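Local structure of Abbfa_003403 (Acinetobacter baumannii, 4ZXH) at residues 988-993 against 999-1004. The protein probably assembles a peptide product as a four-domain nonribosomal peptide synthetase, joining condensation, adenylation, peptidyl carrier and thioesterase domains in one chain. Sequence-based numbering, arbitrary orientation.
Sequences QILSVK and DDFFEL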
loop_
_atom_site.group_PDB
_atom_site.type_symbol
_atom_site.label_atom_id
_atom_site.label_comp_id
_atom_site.label_asym_id
_atom_site.label_seq_id
_atom_site.Cartn_x
_atom_site.Cartn_y
_atom_site.Cartn_z
ATOM N N GLN A 988 7.824 2.878 -28.407
ATOM C CA GLN A 988 7.071 3.268 -29.588
ATOM C C GLN A 988 5.754 3.989 -29.148
ATOM O O GLN A 988 5.378 5.050 -29.665
ATOM C CB GLN A 988 6.692 2.091 -30.447
ATOM C CG GLN A 988 7.633 1.774 -31.408
ATOM C CD GLN A 988 7.084 1.790 -32.796
ATOM O OE1 GLN A 988 5.864 1.695 -33.100
ATOM N NE2 GLN A 988 7.997 1.712 -33.671
ATOM N N ILE A 989 5.123 3.452 -28.104
ATOM C CA ILE A 989 3.825 3.924 -27.574
ATOM C C ILE A 989 3.940 5.205 -26.677
ATOM O O ILE A 989 3.044 6.053 -26.634
ATOM C CB ILE A 989 3.152 2.760 -26.779
ATOM C CG1 ILE A 989 1.685 3.010 -26.511
ATOM C CG2 ILE A 989 3.803 2.578 -25.451
ATOM C CD1 ILE A 989 0.891 2.994 -27.749
ATOM N N LEU A 990 5.091 5.368 -26.030
ATOM C CA LEU A 990 5.363 6.499 -25.137
ATOM C C LEU A 990 6.182 7.615 -25.782
ATOM O O LEU A 990 6.363 8.663 -25.175
ATOM C CB LEU A 990 6.136 6.044 -23.899
ATOM C CG LEU A 990 5.507 5.031 -22.962
ATOM C CD1 LEU A 990 6.560 4.560 -21.984
ATOM C CD2 LEU A 990 4.380 5.685 -22.230
ATOM N N SER A 991 6.707 7.367 -26.981
ATOM C CA SER A 991 7.654 8.280 -27.631
ATOM C C SER A 991 8.842 8.618 -26.735
ATOM O O SER A 991 9.195 9.781 -26.553
ATOM C CB SER A 991 6.960 9.562 -28.064
ATOM O OG SER A 991 5.767 9.249 -28.747
ATOM N N VAL A 992 9.442 7.583 -26.170
ATOM C CA VAL A 992 10.649 7.717 -25.379
ATOM C C VAL A 992 11.733 6.994 -26.158
ATOM O O VAL A 992 11.513 5.861 -26.560
ATOM C CB VAL A 992 10.474 7.116 -23.979
ATOM C CG1 VAL A 992 11.716 7.309 -23.139
ATOM C CG2 VAL A 992 9.289 7.751 -23.310
ATOM N N LYS A 993 12.876 7.645 -26.389
ATOM C CA LYS A 993 13.873 7.111 -27.312
ATOM C C LYS A 993 14.411 5.783 -26.838
ATOM O O LYS A 993 14.428 4.841 -27.616
ATOM C CB LYS A 993 15.034 8.085 -27.526
ATOM C CG LYS A 993 14.646 9.397 -28.222
ATOM C CD LYS A 993 14.071 9.147 -29.607
ATOM C CE LYS A 993 15.133 8.664 -30.583
ATOM N NZ LYS A 993 14.532 8.339 -31.897
ATOM N N ASP A 999 12.500 0.983 -16.131
ATOM C CA ASP A 999 11.736 2.211 -16.294
ATOM C C ASP A 999 10.269 1.901 -16.174
ATOM O O ASP A 999 9.773 0.961 -16.792
ATOM C CB ASP A 999 12.030 2.880 -17.643
ATOM C CG ASP A 999 13.438 3.456 -17.709
ATOM O OD1 ASP A 999 14.055 3.634 -16.633
ATOM O OD2 ASP A 999 13.925 3.729 -18.825
ATOM N N ASP A 1000 9.580 2.705 -15.375
ATOM C CA ASP A 1000 8.166 2.505 -15.112
ATOM C C ASP A 1000 7.309 3.191 -16.187
ATOM O O ASP A 1000 7.524 4.354 -16.559
ATOM C CB ASP A 1000 7.825 3.009 -13.712
ATOM C CG ASP A 1000 6.378 2.771 -13.333
ATOM O OD1 ASP A 1000 5.477 3.400 -13.943
ATOM O OD2 ASP A 1000 6.150 1.957 -12.411
ATOM N N PHE A 1001 6.329 2.449 -16.676
ATOM C CA PHE A 1001 5.508 2.899 -17.779
ATOM C C PHE A 1001 4.856 4.237 -17.483
ATOM O O PHE A 1001 4.843 5.120 -18.329
ATOM C CB PHE A 1001 4.461 1.837 -18.083
ATOM C CG PHE A 1001 3.496 2.217 -19.143
ATOM C CD1 PHE A 1001 3.839 2.105 -20.488
ATOM C CD2 PHE A 1001 2.219 2.650 -18.801
ATOM C CE1 PHE A 1001 2.933 2.450 -21.491
ATOM C CE2 PHE A 1001 1.296 2.991 -19.792
ATOM C CZ PHE A 1001 1.656 2.890 -21.134
ATOM N N PHE A 1002 4.341 4.400 -16.270
ATOM C CA PHE A 1002 3.577 5.593 -15.946
ATOM C C PHE A 1002 4.498 6.751 -15.542
ATOM O O PHE A 1002 4.191 7.912 -15.806
ATOM C CB PHE A 1002 2.549 5.281 -14.846
ATOM C CG PHE A 1002 1.501 4.289 -15.271
ATOM C CD1 PHE A 1002 0.347 4.713 -15.937
ATOM C CD2 PHE A 1002 1.668 2.932 -15.028
ATOM C CE1 PHE A 1002 -0.623 3.795 -16.357
ATOM C CE2 PHE A 1002 0.702 2.005 -15.440
ATOM C CZ PHE A 1002 -0.441 2.436 -16.111
ATOM N N GLU A 1003 5.633 6.438 -14.926
ATOM C CA GLU A 1003 6.640 7.460 -14.658
ATOM C C GLU A 1003 7.235 8.021 -15.938
ATOM O O GLU A 1003 7.565 9.197 -16.005
ATOM C CB GLU A 1003 7.750 6.907 -13.776
ATOM C CG GLU A 1003 7.314 6.658 -12.343
ATOM C CD GLU A 1003 8.373 5.958 -11.511
ATOM O OE1 GLU A 1003 9.473 5.676 -12.044
ATOM O OE2 GLU A 1003 8.095 5.674 -10.324
ATOM N N LEU A 1004 7.377 7.177 -16.956
ATOM C CA LEU A 1004 7.884 7.627 -18.242
ATOM C C LEU A 1004 6.921 8.531 -19.017
ATOM O O LEU A 1004 7.260 9.023 -20.090
ATOM C CB LEU A 1004 8.243 6.434 -19.108
ATOM C CG LEU A 1004 9.498 5.645 -18.749
ATOM C CD1 LEU A 1004 9.607 4.486 -19.692
ATOM C CD2 LEU A 1004 10.761 6.506 -18.804
#
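Leu990, in the last turn of helix 977-990, reaches across to Phe1001 and Leu1004. From CB, directed at 999-1004, the chain runs to CG, set anti to the carbonyl carbon (chi1 -61°), which already lies 3.9 Å from Phe1001 CE1. There it forks: CD2 comes obliquely against the ring, 3.6 Å from Phe1001 CE1, while CD1 turns to Leu1004, 3.8 Å from its CD1 and equally near its CB. Leucine suits this place because its fork at CG lets one methyl serve an aromatic and the other an aliphatic neighbour. Both segments belong to the peptidyl carrier domain, a small helical bundle; here the end of its first helix packs on the loop leading to helix 1008-1022, whose Leu1010 also touches Leu990 and Phe1001. The buried Phe1001, its side chain about 8 Å from the bound 4'-phosphopantetheine, takes Ile989 CG2 at the ring edge, near the ring plane, and Phe986 edge-to-face. Val992, just past the helix end, adds CG2 at 4.0 Å from Leu1004 O. One residue before Phe1001, Asp1000 shapes the loop: its OD1 accepts from Phe1002 N at 2.8 Å, an Asx turn, and from Glu1003 N, extending it to an Asx motif, while OD2 bonds to Ser1035 OG.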